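Ectoine hydroxylase (Sphingopyxis alaskensis, PDB 4MHR) catalyses the iron- and 2-oxoglutarate-dependent hydroxylation of L-ectoine to the osmolyte 5-hydroxyectoine, which helps cells survive osmotic stress. Local coordinates at residues A46-F49 with Y54-L57; A117-V122 with G242-F247. All blocks are in the same frame, centred on the assembly; numbering follows the deposited sequence.

Contact 1. Residues A46-F49 with Y54-L57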
loop_
_atom_site.group_PDB
_atom_site.type_symbol
_atom_site.label_atom_id
_atom_site.label_comp_id
_atom_site.label_asym_id
_atom_site.label_seq_id
_atom_site.Cartn_x
_atom_site.Cartn_y
_atom_site.Cartn_z
ATOM N N ALA A 46 -6.537 -12.245 11.639
ATOM C CA ALA A 46 -5.172 -12.646 11.326
ATOM C C ALA A 46 -5.259 -13.768 10.219
ATOM O O ALA A 46 -4.513 -13.729 9.208
ATOM C CB ALA A 46 -4.473 -13.198 12.574
ATOM N N ALA A 47 -6.195 -14.721 10.401
ATOM C CA ALA A 47 -6.428 -15.826 9.413
ATOM C C ALA A 47 -6.928 -15.327 8.086
ATOM O O ALA A 47 -6.464 -15.789 7.053
ATOM C CB ALA A 47 -7.350 -16.901 9.968
ATOM N N ALA A 48 -7.834 -14.365 8.103
ATOM C CA ALA A 48 -8.287 -13.702 6.885
ATOM C C ALA A 48 -7.136 -12.999 6.107
ATOM O O ALA A 48 -7.074 -13.094 4.862
ATOM C CB ALA A 48 -9.379 -12.714 7.192
ATOM N N PHE A 49 -6.257 -12.275 6.817
ATOM C CA PHE A 49 -5.101 -11.609 6.196
ATOM C C PHE A 49 -4.192 -12.648 5.546
ATOM O O PHE A 49 -3.758 -12.506 4.394
ATOM C CB PHE A 49 -4.253 -10.764 7.179
ATOM C CG PHE A 49 -3.194 -9.917 6.476
ATOM C CD1 PHE A 49 -1.849 -10.305 6.459
ATOM C CD2 PHE A 49 -3.580 -8.759 5.769
ATOM C CE1 PHE A 49 -0.909 -9.523 5.766
ATOM C CE2 PHE A 49 -2.649 -7.988 5.096
ATOM C CZ PHE A 49 -1.308 -8.368 5.102
ATOM N N TYR A 54 -5.472 -9.394 2.392
ATOM C CA TYR A 54 -5.934 -8.051 2.762
ATOM C C TYR A 54 -7.008 -8.208 3.906
ATOM O O TYR A 54 -7.610 -9.240 4.014
ATOM C CB TYR A 54 -6.568 -7.356 1.530
ATOM C CG TYR A 54 -7.952 -7.823 1.243
ATOM C CD1 TYR A 54 -8.188 -9.035 0.579
ATOM C CD2 TYR A 54 -9.038 -7.133 1.739
ATOM C CE1 TYR A 54 -9.485 -9.502 0.334
ATOM C CE2 TYR A 54 -10.353 -7.616 1.521
ATOM C CZ TYR A 54 -10.544 -8.807 0.833
ATOM O OH TYR A 54 -11.823 -9.251 0.654
ATOM N N ILE A 55 -7.159 -7.194 4.752
ATOM C CA ILE A 55 -8.295 -7.036 5.646
ATOM C C ILE A 55 -8.717 -5.556 5.611
ATOM O O ILE A 55 -7.971 -4.674 5.155
ATOM C CB ILE A 55 -8.029 -7.459 7.108
ATOM C CG1 ILE A 55 -6.898 -6.668 7.714
ATOM C CG2 ILE A 55 -7.825 -8.994 7.213
ATOM C CD1 ILE A 55 -6.693 -7.038 9.147
ATOM N N VAL A 56 -9.914 -5.302 6.089
ATOM C CA VAL A 56 -10.483 -3.943 6.162
ATOM C C VAL A 56 -10.755 -3.628 7.639
ATOM O O VAL A 56 -11.414 -4.429 8.318
ATOM C CB VAL A 56 -11.765 -3.866 5.338
ATOM C CG1 VAL A 56 -12.406 -2.466 5.381
ATOM C CG2 VAL A 56 -11.477 -4.289 3.899
ATOM N N LEU A 57 -10.209 -2.513 8.137
ATOM C CA LEU A 57 -10.518 -2.014 9.500
ATOM C C LEU A 57 -11.477 -0.875 9.362
ATOM O O LEU A 57 -11.178 0.087 8.620
ATOM C CB LEU A 57 -9.245 -1.489 10.153
ATOM C CG LEU A 57 -8.150 -2.509 10.168
ATOM C CD1 LEU A 57 -6.900 -1.918 10.770
ATOM C CD2 LEU A 57 -8.622 -3.717 10.962
#
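Helix 43-52 turns almost directly into strand 54-57, and the CA atoms nearest each other across the two segments are those of Phe49 and Tyr54, 5.0 Å apart. The contact rests on van der Waals packing, in which three side chains do most of the work. Ile55 leans back toward the helix with its short branch: CG2 settles 3.7 Å from the backbone N of Phe49. The same methyl lies 4.0 Å from CB of Phe49 and equally far from CB of Ala48, so one branch fills the notch between two consecutive helical residues. Its place follows from the first torsion of Ile55 (chi1 59°), which puts CG1 between the backbone N and the carbonyl carbon and leaves CG2 beside the N, on the helix side.

Phe49 reaches the strand in another way, with its ring meeting main chain. With CG anti to its own N (chi1 -171°), the ring extends past the start of the strand; CD2 comes to 3.9 Å from CA of Tyr54, which approaches obliquely, while the N of Ile55 lies at the ring edge, near its plane. Leu126 and Asp248 also touch this side chain. An alanine at Phe49 would take away the ring beside the Tyr54 backbone and would probably leave a gap toward Leu126. Tyr54 leaves the backbone away from the helix, and its side chain touches Phe247 and Val235. This is a helix packed against the strand that follows it, here an outermost strand, within this chain, of the large antiparallel sheet of the cupin fold.

Contact 2. Residues A117-V122 with G242-F247; sequences ARLADV and GTVILF
Leu119 and Val122, one helical turn apart, face Val244 and Leu246 of the strand, and all of the packing between the two segments is apolar. Leu119 stands over Val244, their CA atoms 8.8 Å apart, and bridges the distance with the end of its side chain. Its CD2 lies 4.1 Å from CG1 of Val244 and the same distance from CG2, so a single methyl rests against both branches of the valine. The second pair is closer: CG1 of Val122 meets CD2 of Leu246 at 3.6 Å. In each pair the side chains are set at a slant to one another. Because CG1 of Val122 is anti to its backbone N (chi1 174°), this branch is the one that reaches the leucine. All four residues are buried.

Within the helical segment, Asp121 N donates to Ala117 O at 3.2 Å and Val122 N more weakly to Leu119 O; the strand bonds instead to its own neighbours. Arg118 and Asp121 take no part in the apolar contact; their salt bridges to Glu65 and Arg305, respectively, tie the helix to other parts of the chain, while those to Asp116 and Arg124 stay local.

Helix 117-127 thus lies against one face of the large sheet. Leu119 also touches Met172 of strand 169-175 and both Leu269 and Tyr271 of strand 264-273, so it spans more than one strand. On the opposite side of its strand, Phe247 meets the ring of His253, an iron ligand, while strand 244-248 itself runs between strands 54-57 and 169-175.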
loop_
_atom_site.group_PDB
_atom_site.type_symbol
_atom_site.label_atom_id
_atom_site.label_comp_id
_atom_site.label_asym_id
_atom_site.label_seq_id
_atom_site.Cartn_x
_atom_site.Cartn_y
_atom_site.Cartn_z
ATOM N N ALA A 117 -0.698 3.877 16.917
ATOM C CA ALA A 117 -0.788 2.500 17.365
ATOM C C ALA A 117 -1.883 1.684 16.636
ATOM O O ALA A 117 -1.710 0.499 16.382
ATOM C CB ALA A 117 -1.069 2.482 18.852
ATOM N N ARG A 118 -2.984 2.319 16.276
ATOM C CA ARG A 118 -4.047 1.607 15.622
ATOM C C ARG A 118 -3.573 1.112 14.250
ATOM O O ARG A 118 -4.167 0.179 13.765
ATOM C CB ARG A 118 -5.295 2.473 15.443
ATOM C CG ARG A 118 -6.062 2.742 16.718
ATOM C CD ARG A 118 -7.038 3.909 16.547
ATOM N NE ARG A 118 -6.316 5.165 16.575
ATOM C CZ ARG A 118 -6.885 6.368 16.669
ATOM N NH1 ARG A 118 -8.221 6.501 16.734
ATOM N NH2 ARG A 118 -6.106 7.420 16.711
ATOM N N LEU A 119 -2.554 1.759 13.647
ATOM C CA LEU A 119 -1.951 1.300 12.414
ATOM C C LEU A 119 -0.671 0.525 12.695
ATOM O O LEU A 119 -0.527 -0.689 12.339
ATOM C CB LEU A 119 -1.740 2.465 11.428
ATOM C CG LEU A 119 -2.998 3.257 11.103
ATOM C CD1 LEU A 119 -2.716 4.261 10.013
ATOM C CD2 LEU A 119 -4.176 2.322 10.667
ATOM N N ALA A 120 0.275 1.195 13.342
ATOM C CA ALA A 120 1.626 0.635 13.469
ATOM C C ALA A 120 1.740 -0.680 14.279
ATOM O O ALA A 120 2.627 -1.484 13.956
ATOM C CB ALA A 120 2.625 1.665 14.001
ATOM N N ASP A 121 0.953 -0.856 15.351
ATOM C CA ASP A 121 0.926 -2.122 16.096
ATOM C C ASP A 121 0.344 -3.279 15.288
ATOM O O ASP A 121 0.754 -4.418 15.467
ATOM C CB ASP A 121 0.158 -2.044 17.421
ATOM C CG ASP A 121 0.998 -1.351 18.514
ATOM O OD1 ASP A 121 2.154 -1.160 18.254
ATOM O OD2 ASP A 121 0.487 -0.972 19.548
ATOM N N VAL A 122 -0.536 -2.966 14.377
ATOM C CA VAL A 122 -1.060 -4.016 13.466
ATOM C C VAL A 122 0.032 -4.410 12.497
ATOM O O VAL A 122 0.285 -5.617 12.261
ATOM C CB VAL A 122 -2.342 -3.538 12.767
ATOM C CG1 VAL A 122 -2.801 -4.503 11.738
ATOM C CG2 VAL A 122 -3.529 -3.345 13.734
ATOM N N GLY A 242 -11.883 7.250 6.480
ATOM C CA GLY A 242 -11.391 6.725 7.758
ATOM C C GLY A 242 -11.230 5.198 7.772
ATOM O O GLY A 242 -10.445 4.680 8.542
ATOM N N THR A 243 -11.906 4.522 6.864
ATOM C CA THR A 243 -11.701 3.064 6.590
ATOM C C THR A 243 -10.285 2.776 6.137
ATOM O O THR A 243 -9.716 3.546 5.367
ATOM C CB THR A 243 -12.702 2.520 5.517
ATOM O OG1 THR A 243 -14.042 2.744 5.940
ATOM C CG2 THR A 243 -12.511 1.002 5.242
ATOM N N VAL A 244 -9.688 1.697 6.661
ATOM C CA VAL A 244 -8.317 1.334 6.322
ATOM C C VAL A 244 -8.290 0.006 5.661
ATOM O O VAL A 244 -8.896 -0.959 6.171
ATOM C CB VAL A 244 -7.402 1.290 7.530
ATOM C CG1 VAL A 244 -5.921 1.161 7.094
ATOM C CG2 VAL A 244 -7.518 2.573 8.311
ATOM N N ILE A 245 -7.700 -0.038 4.485
ATOM C CA ILE A 245 -7.598 -1.271 3.689
ATOM C C ILE A 245 -6.143 -1.684 3.813
ATOM O O ILE A 245 -5.242 -0.878 3.506
ATOM C CB ILE A 245 -7.985 -1.103 2.208
ATOM C CG1 ILE A 245 -9.445 -0.699 2.120
ATOM C CG2 ILE A 245 -7.830 -2.412 1.509
ATOM C CD1 ILE A 245 -9.816 -0.277 0.729
ATOM N N LEU A 246 -5.894 -2.863 4.398
ATOM C CA LEU A 246 -4.492 -3.295 4.632
ATOM C C LEU A 246 -4.200 -4.433 3.649
ATOM O O LEU A 246 -5.014 -5.381 3.517
ATOM C CB LEU A 246 -4.302 -3.903 5.979
ATOM C CG LEU A 246 -4.163 -3.096 7.222
ATOM C CD1 LEU A 246 -5.536 -2.585 7.616
ATOM C CD2 LEU A 246 -3.561 -3.949 8.297
ATOM N N PHE A 247 -3.077 -4.377 2.972
ATOM C CA PHE A 247 -2.760 -5.466 2.030
ATOM C C PHE A 247 -1.291 -5.842 1.970
ATOM O O PHE A 247 -0.389 -4.986 2.112
ATOM C CB PHE A 247 -3.420 -5.257 0.680
ATOM C CG PHE A 247 -3.053 -4.013 -0.052
ATOM C CD1 PHE A 247 -3.691 -2.826 0.216
ATOM C CD2 PHE A 247 -2.082 -4.037 -1.080
ATOM C CE1 PHE A 247 -3.363 -1.658 -0.480
ATOM C CE2 PHE A 247 -1.753 -2.874 -1.810
ATOM C CZ PHE A 247 -2.409 -1.683 -1.537
#

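The two contacts have centres 10 Å apart, and both segments of contact 1 precede those of contact 2 in the sequence. They meet in the large antiparallel sheet, where strands 54-57 and 244-248 are neighbours joined by probable hydrogen bonds from Leu57 N to Val244 O and from Leu246 N to Ile55 O. Ile55, Val244 and Leu246 send their side chains to the same face of the sheet, helix 117-127 over it and helix 43-52 near its edge. The two helices also touch, Ala46 against Phe125, and thus adjoin near this edge of the sheet. Tyr54 and Phe247 extend from the other face, which looks toward the iron site.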